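Local coordinates for protein RNA-directed RNA polymerase (PDB 2YI9) that probably copies the viral RNA genome as an RNA-dependent RNA polymerase, occurring both free and covalently attached to the genomic RNA, at residues Thr397-Asp402 / Lys496-Thr501; Ala615-Gly620 / Ala630-Ser635; Lys734-Thr739 / Asn775-Ser780. All blocks are in the same frame, centred on the assembly; numbering follows the deposited sequence.

Interaction 1. Residues Thr397-Asp402 / Lys496-Thr501; sequences TWYSID and KPNPMT. With MG (magnesium ion), chain F.
Y399 carries most of the contact between strand 397-402 and the loop 496-501, its ring lying against P499 and reaching on to M500 and N498. CG of Y399 stands anti to the carbonyl carbon (chi1 -58°), which carries the ring off the strand toward the loop. The proline covers one face: CG of P499 lies 3.8 Å from the ring centroid, a CH-pi contact placed toward the rim, while CD of P499 sits 3.7 Å from CE2 of Y399. At CE1, M500 approaches obliquely, with its CG 3.7 Å away from that Y399 atom and its SD 5.1 Å from the centroid of the same ring, a Met-aromatic contact. The phenol end is gripped by ND2 of N498, which donates to OH of Y399 at 2.8 Å, the oxygen lying close to the amide plane; ring and amide planes are 81° apart. The same amide is held at its oxygen as well, because OD1 of N498 accepts from N of M500 at 3.0 Å, an Asx turn, and ND2 also bonds to D395. S400 serves the metal side instead: its OG and the carbonyl O of I401 both hold a magnesium-bound water. I401 returns to the loop, its CD1 4.2 Å from CG of P499. D402 then binds the magnesium ion through OD1 at 2.0 Å; N389 and four waters complete the six ligands. In the circularly permuted palm of birnavirus polymerases, these two residues probably belong to motifs A and C. The strand runs between 389-394 and 515-521 in the four-stranded antiparallel sheet; Q394 and E520 also touch the loop, and F504 of helix 502-505 packs on I401.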
loop_
_atom_site.group_PDB
_atom_site.type_symbol
_atom_site.label_atom_id
_atom_site.label_comp_id
_atom_site.label_asym_id
_atom_site.label_seq_id
_atom_site.Cartn_x
_atom_site.Cartn_y
_atom_site.Cartn_z
ATOM N N THR A 397 28.839 -0.541 0.876
ATOM C CA THR A 397 27.876 -1.647 0.909
ATOM C C THR A 397 26.455 -1.106 0.821
ATOM O O THR A 397 26.137 -0.088 1.436
ATOM C CB THR A 397 28.087 -2.519 2.191
ATOM O OG1 THR A 397 29.481 -2.781 2.395
ATOM C CG2 THR A 397 27.321 -3.860 2.147
ATOM N N TRP A 398 25.609 -1.787 0.042
ATOM C CA TRP A 398 24.195 -1.454 -0.094
ATOM C C TRP A 398 23.397 -2.442 0.757
ATOM O O TRP A 398 23.545 -3.655 0.601
ATOM C CB TRP A 398 23.776 -1.533 -1.561
ATOM C CG TRP A 398 22.313 -1.297 -1.806
ATOM C CD1 TRP A 398 21.346 -2.249 -1.991
ATOM C CD2 TRP A 398 21.658 -0.021 -1.966
ATOM N NE1 TRP A 398 20.136 -1.645 -2.270
ATOM C CE2 TRP A 398 20.303 -0.278 -2.266
ATOM C CE3 TRP A 398 22.094 1.316 -1.899
ATOM C CZ2 TRP A 398 19.381 0.753 -2.531
ATOM C CZ3 TRP A 398 21.176 2.330 -2.141
ATOM C CH2 TRP A 398 19.835 2.044 -2.438
ATOM N N TYR A 399 22.565 -1.923 1.663
ATOM C CA TYR A 399 21.722 -2.752 2.519
ATOM C C TYR A 399 20.272 -2.513 2.215
ATOM O O TYR A 399 19.829 -1.368 2.192
ATOM C CB TYR A 399 21.968 -2.467 4.016
ATOM C CG TYR A 399 23.403 -2.682 4.431
ATOM C CD1 TYR A 399 23.854 -3.941 4.830
ATOM C CD2 TYR A 399 24.321 -1.628 4.412
ATOM C CE1 TYR A 399 25.187 -4.151 5.186
ATOM C CE2 TYR A 399 25.644 -1.819 4.795
ATOM C CZ TYR A 399 26.072 -3.082 5.186
ATOM O OH TYR A 399 27.389 -3.278 5.527
ATOM N N SER A 400 19.537 -3.589 1.998
ATOM C CA SER A 400 18.104 -3.529 1.808
ATOM C C SER A 400 17.520 -4.129 3.086
ATOM O O SER A 400 17.794 -5.289 3.424
ATOM C CB SER A 400 17.667 -4.321 0.581
ATOM O OG SER A 400 16.255 -4.258 0.491
ATOM N N ILE A 401 16.791 -3.295 3.847
ATOM C CA ILE A 401 16.213 -3.666 5.131
ATOM C C ILE A 401 14.698 -3.639 5.035
ATOM O O ILE A 401 14.136 -2.749 4.395
ATOM C CB ILE A 401 16.760 -2.717 6.242
ATOM C CG1 ILE A 401 18.295 -2.875 6.412
ATOM C CG2 ILE A 401 16.025 -2.872 7.613
ATOM C CD1 ILE A 401 19.004 -1.579 6.643
ATOM N N ASP A 402 14.031 -4.611 5.671
ATOM C CA ASP A 402 12.569 -4.607 5.721
ATOM C C ASP A 402 12.137 -4.665 7.141
ATOM O O ASP A 402 12.735 -5.381 7.939
ATOM C CB ASP A 402 11.959 -5.826 4.988
ATOM C CG ASP A 402 12.135 -5.822 3.488
ATOM O OD1 ASP A 402 11.974 -4.751 2.872
ATOM O OD2 ASP A 402 12.451 -6.881 2.929
ATOM N N LYS A 496 24.885 5.918 13.444
ATOM C CA LYS A 496 24.814 5.126 12.203
ATOM C C LYS A 496 25.574 3.776 12.310
ATOM O O LYS A 496 26.470 3.513 11.499
ATOM C CB LYS A 496 25.266 5.955 10.969
ATOM C CG LYS A 496 24.380 7.172 10.697
ATOM C CD LYS A 496 25.007 8.109 9.669
ATOM C CE LYS A 496 24.067 9.254 9.340
ATOM N NZ LYS A 496 24.561 10.098 8.218
ATOM N N PRO A 497 25.256 2.892 13.293
ATOM C CA PRO A 497 25.953 1.591 13.338
ATOM C C PRO A 497 25.683 0.801 12.057
ATOM O O PRO A 497 24.599 0.929 11.443
ATOM C CB PRO A 497 25.320 0.891 14.546
ATOM C CG PRO A 497 23.949 1.511 14.658
ATOM C CD PRO A 497 24.207 2.961 14.336
ATOM N N ASN A 498 26.674 0.016 11.635
ATOM C CA ASN A 498 26.548 -0.792 10.426
ATOM C C ASN A 498 25.376 -1.792 10.574
ATOM O O ASN A 498 25.284 -2.436 11.619
ATOM C CB ASN A 498 27.883 -1.529 10.124
ATOM C CG ASN A 498 27.805 -2.305 8.842
ATOM O OD1 ASN A 498 27.288 -3.422 8.806
ATOM N ND2 ASN A 498 28.188 -1.682 7.736
ATOM N N PRO A 499 24.499 -1.944 9.551
ATOM C CA PRO A 499 23.359 -2.873 9.675
ATOM C C PRO A 499 23.644 -4.327 10.061
ATOM O O PRO A 499 22.744 -4.990 10.584
ATOM C CB PRO A 499 22.654 -2.751 8.321
ATOM C CG PRO A 499 22.992 -1.365 7.855
ATOM C CD PRO A 499 24.433 -1.202 8.271
ATOM N N MET A 500 24.892 -4.808 9.860
ATOM C CA MET A 500 25.283 -6.188 10.193
ATOM C C MET A 500 25.725 -6.370 11.650
ATOM O O MET A 500 26.083 -7.480 12.033
ATOM C CB MET A 500 26.396 -6.695 9.250
ATOM C CG MET A 500 26.030 -6.647 7.772
ATOM S SD MET A 500 24.384 -7.312 7.368
ATOM C CE MET A 500 24.680 -9.087 7.626
ATOM N N THR A 501 25.713 -5.296 12.455
ATOM C CA THR A 501 26.189 -5.341 13.838
ATOM C C THR A 501 25.056 -5.470 14.841
ATOM O O THR A 501 23.901 -5.160 14.526
ATOM C CB THR A 501 27.065 -4.103 14.145
ATOM O OG1 THR A 501 26.241 -2.929 14.118
ATOM C CG2 THR A 501 28.269 -3.958 13.181
HETATM MG MG MG F . 12.241 -4.378 0.869
HETATM O O HOH W 1 13.940 -3.203 1.647
HETATM O O HOH W 2 13.431 -6.064 0.591
HETATM O O HOH W 3 10.387 -5.523 0.278
HETATM O O HOH W 4 12.613 -3.786 -1.044
#

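Interaction 2. Residues Ala615-Gly620 / Ala630-Ser635; sequences AIRLVG and AAKHMS
A631 and R617 meet at the heart of a helical hairpin, in which helices 604-621 and 625-645 of the thumb domain run roughly antiparallel, 144° apart, with axes 10.0 Å from each other over these segments. The methyl of A631 rests on the aliphatic stem of the arginine, CB of A631 being 3.7 Å from CG of R617; CG2 of I616 borders the same methyl more loosely. K632 follows by laying its own stem over the guanidinium: its CB stands above the group's centre, and CG of K632 is 3.5 Å from NH2 of R617. With CG anti to the backbone N (chi1 179°) and the chain extended beyond it, the lysine carries NZ past the arginine, so that it is methylene groups that cover this face. The charge of R617 is answered by salt bridges from NH1 to E614 and from NE to E628. One turn on, S635 comes to the arginine's far end, where its OG also hydrogen-bonds E614. A water in the guanidinium plane joins the two, 2.9 Å from OG of S635 and, more weakly, 3.3 Å from NH1 of R617.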
loop_
_atom_site.group_PDB
_atom_site.type_symbol
_atom_site.label_atom_id
_atom_site.label_comp_id
_atom_site.label_asym_id
_atom_site.label_seq_id
_atom_site.Cartn_x
_atom_site.Cartn_y
_atom_site.Cartn_z
ATOM N N ALA A 615 4.736 -7.777 -21.708
ATOM C CA ALA A 615 5.032 -7.173 -20.412
ATOM C C ALA A 615 6.236 -7.843 -19.725
ATOM O O ALA A 615 7.073 -7.126 -19.178
ATOM C CB ALA A 615 3.797 -7.187 -19.512
ATOM N N ILE A 616 6.367 -9.186 -19.816
ATOM C CA ILE A 616 7.523 -9.888 -19.231
ATOM C C ILE A 616 8.843 -9.443 -19.930
ATOM O O ILE A 616 9.888 -9.342 -19.278
ATOM C CB ILE A 616 7.334 -11.444 -19.130
ATOM C CG1 ILE A 616 8.203 -12.066 -18.016
ATOM C CG2 ILE A 616 7.608 -12.164 -20.450
ATOM C CD1 ILE A 616 7.709 -11.883 -16.608
ATOM N N ARG A 617 8.769 -9.128 -21.231
ATOM C CA ARG A 617 9.929 -8.646 -21.984
ATOM C C ARG A 617 10.265 -7.228 -21.548
ATOM O O ARG A 617 11.425 -6.952 -21.260
ATOM C CB ARG A 617 9.684 -8.690 -23.501
ATOM C CG ARG A 617 9.517 -10.102 -24.080
ATOM C CD ARG A 617 8.888 -10.044 -25.462
ATOM N NE ARG A 617 9.842 -9.528 -26.448
ATOM C CZ ARG A 617 9.524 -9.124 -27.673
ATOM N NH1 ARG A 617 8.262 -9.143 -28.083
ATOM N NH2 ARG A 617 10.465 -8.694 -28.497
ATOM N N LEU A 618 9.247 -6.347 -21.474
ATOM C CA LEU A 618 9.364 -4.940 -21.098
ATOM C C LEU A 618 10.015 -4.692 -19.750
ATOM O O LEU A 618 10.828 -3.778 -19.630
ATOM C CB LEU A 618 7.979 -4.291 -21.079
ATOM C CG LEU A 618 7.535 -3.652 -22.365
ATOM C CD1 LEU A 618 6.031 -3.413 -22.339
ATOM C CD2 LEU A 618 8.294 -2.340 -22.621
ATOM N N VAL A 619 9.622 -5.472 -18.731
ATOM C CA VAL A 619 10.135 -5.292 -17.362
ATOM C C VAL A 619 11.555 -5.824 -17.137
ATOM O O VAL A 619 12.116 -5.567 -16.083
ATOM C CB VAL A 619 9.134 -5.737 -16.254
ATOM C CG1 VAL A 619 7.824 -4.956 -16.359
ATOM C CG2 VAL A 619 8.888 -7.252 -16.289
ATOM N N GLY A 620 12.109 -6.578 -18.094
ATOM C CA GLY A 620 13.464 -7.097 -17.939
ATOM C C GLY A 620 13.781 -8.357 -18.702
ATOM O O GLY A 620 14.959 -8.701 -18.844
ATOM N N ALA A 630 12.128 -16.811 -26.496
ATOM C CA ALA A 630 10.895 -17.590 -26.377
ATOM C C ALA A 630 9.658 -16.682 -26.304
ATOM O O ALA A 630 8.704 -16.928 -27.032
ATOM C CB ALA A 630 10.960 -18.518 -25.171
ATOM N N ALA A 631 9.687 -15.622 -25.472
ATOM C CA ALA A 631 8.535 -14.703 -25.312
ATOM C C ALA A 631 8.243 -13.898 -26.591
ATOM O O ALA A 631 7.069 -13.667 -26.904
ATOM C CB ALA A 631 8.744 -13.767 -24.126
ATOM N N LYS A 632 9.294 -13.490 -27.330
ATOM C CA LYS A 632 9.124 -12.784 -28.605
ATOM C C LYS A 632 8.442 -13.712 -29.617
ATOM O O LYS A 632 7.483 -13.296 -30.275
ATOM C CB LYS A 632 10.465 -12.292 -29.183
ATOM C CG LYS A 632 10.308 -11.568 -30.523
ATOM C CD LYS A 632 11.651 -11.130 -31.144
ATOM C CE LYS A 632 11.383 -10.185 -32.295
ATOM N NZ LYS A 632 12.528 -9.277 -32.600
ATOM N N HIS A 633 8.935 -14.959 -29.743
ATOM C CA HIS A 633 8.341 -15.930 -30.661
ATOM C C HIS A 633 6.847 -16.114 -30.346
ATOM O O HIS A 633 6.036 -16.088 -31.251
ATOM C CB HIS A 633 9.053 -17.292 -30.571
ATOM C CG HIS A 633 8.291 -18.396 -31.246
ATOM N ND1 HIS A 633 8.303 -18.539 -32.626
ATOM C CD2 HIS A 633 7.486 -19.345 -30.715
ATOM C CE1 HIS A 633 7.533 -19.584 -32.887
ATOM N NE2 HIS A 633 7.020 -20.102 -31.768
ATOM N N MET A 634 6.510 -16.304 -29.082
ATOM C CA MET A 634 5.127 -16.523 -28.649
ATOM C C MET A 634 4.201 -15.347 -28.924
ATOM O O MET A 634 3.125 -15.566 -29.467
ATOM C CB MET A 634 5.086 -16.960 -27.200
ATOM C CG MET A 634 5.708 -18.331 -27.027
ATOM S SD MET A 634 5.848 -18.769 -25.301
ATOM C CE MET A 634 4.228 -19.438 -25.093
ATOM N N SER A 635 4.637 -14.104 -28.622
ATOM C CA SER A 635 3.811 -12.945 -28.935
ATOM C C SER A 635 3.697 -12.742 -30.445
ATOM O O SER A 635 2.592 -12.509 -30.899
ATOM C CB SER A 635 4.297 -11.682 -28.224
ATOM O OG SER A 635 5.614 -11.386 -28.625
HETATM O O HOH W 5 5.689 -8.914 -30.188
#

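Interaction 3. Residues Lys734-Thr739 / Asn775-Ser780; sequences KLRVST and NNLLKS
The two loops meet in a single beta bridge between L735 and L778, their CA atoms 4.9 Å apart, bonded in the pattern of a non-hydrogen-bonded antiparallel pair. Of its two bonds, N of R736 to O of L777 is short and nearly straight (2.9 Å, 164°), whereas N of K779 to O of K734 is weak at 3.2 Å. CA-H...O contacts from L735 and L778 accompany them. A 3-10 turn, 737-739, follows the bridge in one segment, and another, 775-777, precedes it in the other.

R736 supplies the main side-chain contact. Its CG occupies the position between backbone N and carbonyl carbon (chi1 67°), which folds the chain over the L777 carbonyl, and the bend at chi3 then turns the guanidinium toward N776. There NH1 of R736 donates 2.9 Å to the backbone O of N776, almost straight down its carbonyl bond and edge-on from the guanidinium plane. NH2 of R736 is taken by E284 in a salt bridge, so this arginine ties the bridge to helix 283-293 as well. K779 runs beside it with CB 3.9 Å from CB of R736, then extends to a salt bridge with E787.

Apolar contacts flank the bridge: CD2 of L735 reaches CB of L777 and CD2 of L778, and M772 touches both L735 and L778. Farther along the L777 side chain, CD2 of L777 lies 4.0 Å from CG2 of T739. The threonine is anchored within its own turn, for the O of R736 accepts twice from it: from N of T739 at 3.1 Å and from OG1 of T739 at 2.6 Å.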
loop_
_atom_site.group_PDB
_atom_site.type_symbol
_atom_site.label_atom_id
_atom_site.label_comp_id
_atom_site.label_asym_id
_atom_site.label_seq_id
_atom_site.Cartn_x
_atom_site.Cartn_y
_atom_site.Cartn_z
ATOM N N LYS A 734 -4.484 13.669 24.011
ATOM C CA LYS A 734 -4.322 13.368 25.429
ATOM C C LYS A 734 -5.607 13.448 26.246
ATOM O O LYS A 734 -5.717 12.775 27.271
ATOM C CB LYS A 734 -3.257 14.291 26.029
ATOM C CG LYS A 734 -1.883 14.084 25.398
ATOM C CD LYS A 734 -1.011 15.284 25.636
ATOM C CE LYS A 734 0.256 15.185 24.821
ATOM N NZ LYS A 734 1.005 16.458 24.863
ATOM N N LEU A 735 -6.557 14.274 25.808
ATOM C CA LEU A 735 -7.817 14.490 26.514
ATOM C C LEU A 735 -8.862 13.444 26.227
ATOM O O LEU A 735 -9.021 13.008 25.086
ATOM C CB LEU A 735 -8.352 15.899 26.234
ATOM C CG LEU A 735 -7.506 17.060 26.772
ATOM C CD1 LEU A 735 -7.812 18.346 26.023
ATOM C CD2 LEU A 735 -7.741 17.264 28.252
ATOM N N ARG A 736 -9.591 13.049 27.268
ATOM C CA ARG A 736 -10.668 12.061 27.174
ATOM C C ARG A 736 -11.857 12.615 26.370
ATOM O O ARG A 736 -12.019 13.843 26.284
ATOM C CB ARG A 736 -11.078 11.594 28.569
ATOM C CG ARG A 736 -11.749 12.668 29.431
ATOM C CD ARG A 736 -11.999 12.173 30.836
ATOM N NE ARG A 736 -13.057 11.167 30.930
ATOM C CZ ARG A 736 -13.142 10.268 31.906
ATOM N NH1 ARG A 736 -12.213 10.217 32.854
ATOM N NH2 ARG A 736 -14.144 9.400 31.932
ATOM N N VAL A 737 -12.671 11.714 25.780
ATOM C CA VAL A 737 -13.825 12.088 24.955
ATOM C C VAL A 737 -14.862 13.005 25.619
ATOM O O VAL A 737 -15.522 13.768 24.907
ATOM C CB VAL A 737 -14.483 10.915 24.174
ATOM C CG1 VAL A 737 -13.503 10.285 23.189
ATOM C CG2 VAL A 737 -15.063 9.867 25.116
ATOM N N SER A 738 -15.003 12.957 26.968
ATOM C CA SER A 738 -15.967 13.827 27.671
ATOM C C SER A 738 -15.621 15.313 27.503
ATOM O O SER A 738 -16.509 16.157 27.628
ATOM C CB SER A 738 -16.055 13.462 29.147
ATOM O OG SER A 738 -14.826 13.746 29.798
ATOM N N THR A 739 -14.344 15.628 27.154
ATOM C CA THR A 739 -13.877 17.007 26.947
ATOM C C THR A 739 -14.093 17.523 25.515
ATOM O O THR A 739 -13.716 18.657 25.229
ATOM C CB THR A 739 -12.390 17.130 27.332
ATOM O OG1 THR A 739 -11.604 16.454 26.344
ATOM C CG2 THR A 739 -12.086 16.595 28.741
ATOM N N ASN A 775 -5.619 15.213 36.074
ATOM C CA ASN A 775 -5.270 13.874 35.580
ATOM C C ASN A 775 -6.496 13.038 35.185
ATOM O O ASN A 775 -6.386 12.161 34.319
ATOM C CB ASN A 775 -4.422 13.131 36.622
ATOM C CG ASN A 775 -3.311 12.285 36.041
ATOM O OD1 ASN A 775 -3.484 11.549 35.055
ATOM N ND2 ASN A 775 -2.142 12.345 36.667
ATOM N N ASN A 776 -7.665 13.323 35.820
ATOM C CA ASN A 776 -8.951 12.656 35.565
ATOM C C ASN A 776 -9.445 12.911 34.136
ATOM O O ASN A 776 -10.259 12.149 33.628
ATOM C CB ASN A 776 -10.013 13.113 36.573
ATOM C CG ASN A 776 -10.427 14.557 36.418
ATOM O OD1 ASN A 776 -9.628 15.479 36.607
ATOM N ND2 ASN A 776 -11.683 14.780 36.058
ATOM N N LEU A 777 -8.969 13.994 33.510
ATOM C CA LEU A 777 -9.329 14.356 32.142
ATOM C C LEU A 777 -8.401 13.717 31.095
ATOM O O LEU A 777 -8.661 13.832 29.895
ATOM C CB LEU A 777 -9.341 15.887 31.979
ATOM C CG LEU A 777 -10.324 16.692 32.844
ATOM C CD1 LEU A 777 -10.262 18.166 32.502
ATOM C CD2 LEU A 777 -11.753 16.182 32.713
ATOM N N LEU A 778 -7.319 13.067 31.553
ATOM C CA LEU A 778 -6.301 12.469 30.701
ATOM C C LEU A 778 -6.514 10.986 30.462
ATOM O O LEU A 778 -6.276 10.160 31.347
ATOM C CB LEU A 778 -4.875 12.761 31.231
ATOM C CG LEU A 778 -4.470 14.241 31.448
ATOM C CD1 LEU A 778 -3.064 14.331 31.983
ATOM C CD2 LEU A 778 -4.498 15.035 30.159
ATOM N N LYS A 779 -6.994 10.661 29.261
ATOM C CA LYS A 779 -7.234 9.299 28.788
ATOM C C LYS A 779 -7.216 9.335 27.275
ATOM O O LYS A 779 -7.811 10.232 26.672
ATOM C CB LYS A 779 -8.572 8.704 29.303
ATOM C CG LYS A 779 -8.674 7.198 28.971
ATOM C CD LYS A 779 -9.897 6.469 29.512
ATOM C CE LYS A 779 -9.841 5.001 29.117
ATOM N NZ LYS A 779 -11.065 4.252 29.516
ATOM N N SER A 780 -6.553 8.357 26.660
ATOM C CA SER A 780 -6.505 8.264 25.210
ATOM C C SER A 780 -7.902 7.935 24.658
ATOM O O SER A 780 -8.519 6.944 25.071
ATOM C CB SER A 780 -5.507 7.191 24.774
ATOM O OG SER A 780 -5.533 7.057 23.365
#

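How the interactions relate
From the N terminus the three contacts follow in series, none nested in or crossing another. Interaction 1 closes an excursion of 93 residues, about half of them helical, within the palm region, and brings a loop against the four-stranded sheet that carries the magnesium site. Interaction 2 closes a loop of only nine residues, pairing two consecutive thumb helices. Interaction 3 brings together the loops at either end of helices 740-751 and 757-771 in the C-terminal region. Interactions 2 and 3 lie on opposite sides of the chain's centre, with centres about 61 Å apart; interaction 1 is about 35 Å from interaction 2 and 41 Å from interaction 3, centre to centre. None touches another.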